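Local coordinates for protein nitrilotriacetate monooxygenase (PDB 3SDO) that is probably a flavin-dependent monooxygenase of the bacterial luciferase-like family, predicted to bind FMN and to use molecular oxygen to oxidise its substrate, at residues V160-A172 / F182-R194. Residues are numbered along the deposited sequence; the frame is centred on the assembly and turned at random.
Sequences VVQGLWDSWDDDA and FFDPDKLHRLDHR
Leu-188 lays CD1 over one face of the Trp-168 indole, 3.8 Å from the centroid of the six-membered ring, while the rim of the same ring turns toward the face of Phe-183. That aromatic pair is an offset edge-to-face stack, with planes at 63° and Trp-168 CZ3 3.7 Å from Phe-183 CD2. Beside the indole the backbones form a single beta bridge: His-189 N donates to Ser-167 O, and Asp-169 N to Lys-187 O. The bridge brings the Asp-169 and His-189 side chains together at about a right angle, carboxylate and ring planes 40° apart, and His-189 NE2 donates a hydrogen bond to Asp-169 OD1 at 2.7 Å. The carboxylate oxygen lies near the imidazole plane but is itself approached from above its own plane, and the bond is bent (140°). Farther along, Ala-172 O accepts from Asp-184 N, and extended Lys-187 makes long ion pairs with Asp-171 and Asp-184. At the helical end, Leu-191 CD1 sits 3.6 Å from Gly-163 CA, an approach possible because Gly-163 has no CB. The Val-160 rotamer leaves CG2 beside the backbone N and anti to the carbonyl carbon, in a CH-pi contact over the centre of one His-193 face, 3.4 Å from the ring centroid. His-193 NE2 is hydrogen-bonded to Glu-156 OE2. One water joins Ser-167 OG to His-189 O. The contact thus ties the C-terminal end of helix 150-165 and its following loop to the chain leading into strand 193-194, which pairs antiparallel with strand 199-200. Helix 106-119 packs against Val-160 and Leu-164, and Trp-168 and Phe-183 also touch the second subunit.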
loop_
_atom_site.group_PDB
_atom_site.type_symbol
_atom_site.label_atom_id
_atom_site.label_comp_id
_atom_site.label_asym_id
_atom_site.label_seq_id
_atom_site.Cartn_x
_atom_site.Cartn_y
_atom_site.Cartn_z
ATOM N N VAL A 160 -2.235 20.055 -0.698
ATOM C CA VAL A 160 -1.697 19.682 0.611
ATOM C C VAL A 160 -0.605 18.606 0.476
ATOM O O VAL A 160 0.486 18.750 1.030
ATOM C CB VAL A 160 -2.810 19.205 1.570
ATOM C CG1 VAL A 160 -2.220 18.691 2.916
ATOM C CG2 VAL A 160 -3.789 20.359 1.853
ATOM N N VAL A 161 -0.891 17.546 -0.274
ATOM C CA VAL A 161 0.096 16.485 -0.464
ATOM C C VAL A 161 1.407 17.046 -1.027
ATOM O O VAL A 161 2.477 16.828 -0.445
ATOM C CB VAL A 161 -0.444 15.348 -1.322
ATOM C CG1 VAL A 161 0.672 14.306 -1.663
ATOM C CG2 VAL A 161 -1.553 14.666 -0.571
ATOM N N GLN A 162 1.317 17.806 -2.116
ATOM C CA GLN A 162 2.492 18.370 -2.739
ATOM C C GLN A 162 3.237 19.359 -1.827
ATOM O O GLN A 162 4.460 19.369 -1.808
ATOM C CB GLN A 162 2.130 19.001 -4.096
ATOM C CG GLN A 162 1.825 17.951 -5.155
ATOM C CD GLN A 162 1.520 18.564 -6.501
ATOM O OE1 GLN A 162 0.914 19.622 -6.569
ATOM N NE2 GLN A 162 1.939 17.908 -7.574
ATOM N N GLY A 163 2.504 20.191 -1.080
ATOM C CA GLY A 163 3.100 21.016 -0.047
ATOM C C GLY A 163 3.876 20.212 0.987
ATOM O O GLY A 163 5.010 20.556 1.351
ATOM N N LEU A 164 3.277 19.129 1.466
ATOM C CA LEU A 164 3.968 18.242 2.434
ATOM C C LEU A 164 5.223 17.621 1.854
ATOM O O LEU A 164 6.238 17.458 2.556
ATOM C CB LEU A 164 3.036 17.136 2.933
ATOM C CG LEU A 164 1.894 17.584 3.838
ATOM C CD1 LEU A 164 0.887 16.453 3.986
ATOM C CD2 LEU A 164 2.401 18.020 5.213
ATOM N N TRP A 165 5.168 17.288 0.571
ATOM C CA TRP A 165 6.330 16.709 -0.112
ATOM C C TRP A 165 7.497 17.687 -0.230
ATOM O O TRP A 165 8.601 17.268 -0.529
ATOM C CB TRP A 165 5.970 16.179 -1.510
ATOM C CG TRP A 165 5.217 14.879 -1.504
ATOM C CD1 TRP A 165 5.227 13.914 -0.514
ATOM C CD2 TRP A 165 4.350 14.377 -2.542
ATOM N NE1 TRP A 165 4.410 12.861 -0.881
ATOM C CE2 TRP A 165 3.864 13.120 -2.114
ATOM C CE3 TRP A 165 3.927 14.873 -3.778
ATOM C CZ2 TRP A 165 2.992 12.356 -2.887
ATOM C CZ3 TRP A 165 3.048 14.108 -4.554
ATOM C CH2 TRP A 165 2.599 12.868 -4.115
ATOM N N ASP A 166 7.264 18.980 -0.026
ATOM C CA ASP A 166 8.370 19.934 -0.019
ATOM C C ASP A 166 8.827 20.310 1.397
ATOM O O ASP A 166 9.538 21.296 1.570
ATOM C CB ASP A 166 8.003 21.170 -0.865
ATOM C CG ASP A 166 8.065 20.890 -2.378
ATOM O OD1 ASP A 166 8.520 19.785 -2.770
ATOM O OD2 ASP A 166 7.696 21.784 -3.188
ATOM N N SER A 167 8.474 19.488 2.392
ATOM C CA SER A 167 8.845 19.750 3.791
ATOM C C SER A 167 10.352 19.842 3.967
ATOM O O SER A 167 10.851 20.754 4.646
ATOM C CB SER A 167 8.316 18.660 4.719
ATOM O OG SER A 167 6.906 18.641 4.763
ATOM N N TRP A 168 11.049 18.903 3.336
ATOM C CA TRP A 168 12.494 18.700 3.526
ATOM C C TRP A 168 13.296 19.071 2.290
ATOM O O TRP A 168 13.232 18.366 1.290
ATOM C CB TRP A 168 12.754 17.228 3.845
ATOM C CG TRP A 168 12.335 16.836 5.239
ATOM C CD1 TRP A 168 11.145 16.274 5.622
ATOM C CD2 TRP A 168 13.112 16.964 6.410
ATOM N NE1 TRP A 168 11.127 16.082 6.975
ATOM C CE2 TRP A 168 12.330 16.493 7.487
ATOM C CE3 TRP A 168 14.393 17.464 6.669
ATOM C CZ2 TRP A 168 12.789 16.491 8.786
ATOM C CZ3 TRP A 168 14.844 17.459 7.957
ATOM C CH2 TRP A 168 14.044 16.985 9.008
ATOM N N ASP A 169 14.072 20.155 2.338
ATOM C CA ASP A 169 14.934 20.460 1.200
ATOM C C ASP A 169 15.808 19.243 0.896
ATOM O O ASP A 169 16.184 18.494 1.795
ATOM C CB ASP A 169 15.875 21.642 1.447
ATOM C CG ASP A 169 15.162 22.979 1.617
ATOM O OD1 ASP A 169 13.925 23.105 1.393
ATOM O OD2 ASP A 169 15.889 23.929 1.970
ATOM N N ASP A 170 16.156 19.081 -0.372
ATOM C CA ASP A 170 16.953 17.928 -0.820
ATOM C C ASP A 170 18.278 17.790 -0.036
ATOM O O ASP A 170 18.780 16.685 0.154
ATOM C CB ASP A 170 17.240 18.046 -2.320
ATOM C CG ASP A 170 15.992 17.931 -3.171
ATOM O OD1 ASP A 170 15.008 17.269 -2.730
ATOM O OD2 ASP A 170 16.004 18.486 -4.311
ATOM N N ASP A 171 18.798 18.909 0.460
ATOM C CA ASP A 171 20.096 18.936 1.161
ATOM C C ASP A 171 19.974 19.203 2.682
ATOM O O ASP A 171 20.967 19.515 3.339
ATOM C CB ASP A 171 21.033 19.961 0.485
ATOM C CG ASP A 171 20.415 21.368 0.357
ATOM O OD1 ASP A 171 19.240 21.603 0.724
ATOM O OD2 ASP A 171 21.114 22.264 -0.143
ATOM N N ALA A 172 18.775 19.017 3.246
ATOM C CA ALA A 172 18.498 19.407 4.625
ATOM C C ALA A 172 19.160 18.486 5.629
ATOM O O ALA A 172 19.514 18.923 6.728
ATOM C CB ALA A 172 16.987 19.450 4.901
ATOM N N PHE A 182 22.358 17.163 12.997
ATOM C CA PHE A 182 21.698 16.159 12.181
ATOM C C PHE A 182 21.073 16.769 10.925
ATOM O O PHE A 182 21.116 16.167 9.846
ATOM C CB PHE A 182 20.646 15.447 13.010
ATOM C CG PHE A 182 19.977 14.309 12.297
ATOM C CD1 PHE A 182 18.680 14.434 11.825
ATOM C CD2 PHE A 182 20.653 13.125 12.089
ATOM C CE1 PHE A 182 18.061 13.388 11.192
ATOM C CE2 PHE A 182 20.048 12.067 11.423
ATOM C CZ PHE A 182 18.759 12.193 10.975
ATOM N N PHE A 183 20.479 17.953 11.055
ATOM C CA PHE A 183 19.865 18.641 9.917
ATOM C C PHE A 183 19.939 20.160 10.071
ATOM O O PHE A 183 20.145 20.655 11.183
ATOM C CB PHE A 183 18.404 18.208 9.772
ATOM C CG PHE A 183 17.467 18.839 10.779
ATOM C CD1 PHE A 183 17.544 18.526 12.120
ATOM C CD2 PHE A 183 16.503 19.744 10.378
ATOM C CE1 PHE A 183 16.659 19.101 13.056
ATOM C CE2 PHE A 183 15.636 20.316 11.308
ATOM C CZ PHE A 183 15.723 19.990 12.648
ATOM N N ASP A 184 19.766 20.875 8.960
ATOM C CA ASP A 184 19.728 22.343 8.950
ATOM C C ASP A 184 18.265 22.758 9.147
ATOM O O ASP A 184 17.421 22.452 8.306
ATOM C CB ASP A 184 20.290 22.885 7.636
ATOM C CG ASP A 184 20.316 24.426 7.569
ATOM O OD1 ASP A 184 19.709 25.111 8.426
ATOM O OD2 ASP A 184 20.926 24.954 6.614
ATOM N N PRO A 185 17.958 23.422 10.277
ATOM C CA PRO A 185 16.559 23.753 10.611
ATOM C C PRO A 185 15.886 24.678 9.607
ATOM O O PRO A 185 14.661 24.641 9.452
ATOM C CB PRO A 185 16.663 24.458 11.958
ATOM C CG PRO A 185 18.059 24.169 12.477
ATOM C CD PRO A 185 18.912 23.906 11.294
ATOM N N ASP A 186 16.683 25.515 8.954
ATOM C CA ASP A 186 16.167 26.421 7.946
ATOM C C ASP A 186 15.867 25.735 6.632
ATOM O O ASP A 186 15.334 26.383 5.724
ATOM C CB ASP A 186 17.151 27.557 7.704
ATOM C CG ASP A 186 17.241 28.504 8.886
ATOM O OD1 ASP A 186 16.404 28.400 9.817
ATOM O OD2 ASP A 186 18.149 29.352 8.879
ATOM N N LYS A 187 16.175 24.437 6.529
ATOM C CA LYS A 187 15.839 23.652 5.329
ATOM C C LYS A 187 14.683 22.648 5.551
ATOM O O LYS A 187 14.478 21.739 4.728
ATOM C CB LYS A 187 17.085 22.920 4.817
ATOM C CG LYS A 187 18.216 23.869 4.447
ATOM C CD LYS A 187 19.416 23.135 3.866
ATOM C CE LYS A 187 20.479 24.101 3.362
ATOM N NZ LYS A 187 21.761 23.350 3.241
ATOM N N LEU A 188 13.981 22.815 6.680
ATOM C CA LEU A 188 12.747 22.085 7.025
ATOM C C LEU A 188 11.639 23.098 7.118
ATOM O O LEU A 188 11.805 24.125 7.786
ATOM C CB LEU A 188 12.879 21.405 8.378
ATOM C CG LEU A 188 11.614 20.788 9.000
ATOM C CD1 LEU A 188 11.022 19.715 8.111
ATOM C CD2 LEU A 188 11.902 20.220 10.402
ATOM N N HIS A 189 10.513 22.820 6.468
ATOM C CA HIS A 189 9.452 23.815 6.302
ATOM C C HIS A 189 8.141 23.282 6.838
ATOM O O HIS A 189 7.754 22.156 6.532
ATOM C CB HIS A 189 9.268 24.157 4.815
ATOM C CG HIS A 189 10.537 24.559 4.132
ATOM N ND1 HIS A 189 10.969 25.870 4.077
ATOM C CD2 HIS A 189 11.487 23.820 3.508
ATOM C CE1 HIS A 189 12.127 25.921 3.440
ATOM N NE2 HIS A 189 12.465 24.690 3.085
ATOM N N ARG A 190 7.458 24.104 7.631
ATOM C CA ARG A 190 6.072 23.845 8.004
ATOM C C ARG A 190 5.153 24.201 6.829
ATOM O O ARG A 190 5.506 25.027 6.000
ATOM C CB ARG A 190 5.679 24.684 9.214
ATOM C CG ARG A 190 6.095 24.095 10.538
ATOM C CD ARG A 190 5.154 24.557 11.639
ATOM N NE ARG A 190 5.045 26.008 11.623
ATOM C CZ ARG A 190 4.097 26.702 12.239
ATOM N NH1 ARG A 190 4.103 28.040 12.150
ATOM N NH2 ARG A 190 3.135 26.085 12.932
ATOM N N LEU A 191 3.990 23.563 6.741
ATOM C CA LEU A 191 3.038 23.884 5.691
ATOM C C LEU A 191 2.002 24.918 6.166
ATOM O O LEU A 191 1.686 25.857 5.456
ATOM C CB LEU A 191 2.322 22.612 5.208
ATOM C CG LEU A 191 1.428 22.799 3.973
ATOM C CD1 LEU A 191 2.273 23.177 2.756
ATOM C CD2 LEU A 191 0.605 21.526 3.698
ATOM N N ASP A 192 1.462 24.730 7.354
ATOM C CA ASP A 192 0.419 25.628 7.884
ATOM C C ASP A 192 -0.730 25.805 6.890
ATOM O O ASP A 192 -1.218 26.915 6.675
ATOM C CB ASP A 192 1.008 27.004 8.271
ATOM C CG ASP A 192 1.962 26.919 9.437
ATOM O OD1 ASP A 192 1.648 26.201 10.410
ATOM O OD2 ASP A 192 3.021 27.582 9.388
ATOM N N HIS A 193 -1.160 24.713 6.268
ATOM C CA HIS A 193 -2.304 24.775 5.377
ATOM C C HIS A 193 -3.599 24.896 6.182
ATOM O O HIS A 193 -3.856 24.081 7.076
ATOM C CB HIS A 193 -2.383 23.522 4.521
ATOM C CG HIS A 193 -3.575 23.485 3.627
ATOM N ND1 HIS A 193 -3.542 23.947 2.329
ATOM C CD2 HIS A 193 -4.841 23.059 3.846
ATOM C CE1 HIS A 193 -4.732 23.785 1.778
ATOM N NE2 HIS A 193 -5.542 23.264 2.682
ATOM N N ARG A 194 -4.404 25.904 5.840
ATOM C CA ARG A 194 -5.739 26.089 6.399
ATOM C C ARG A 194 -6.685 26.444 5.245
ATOM O O ARG A 194 -6.721 27.579 4.769
ATOM C CB ARG A 194 -5.735 27.192 7.463
HETATM O O HOH W 1 5.555 21.077 5.353
#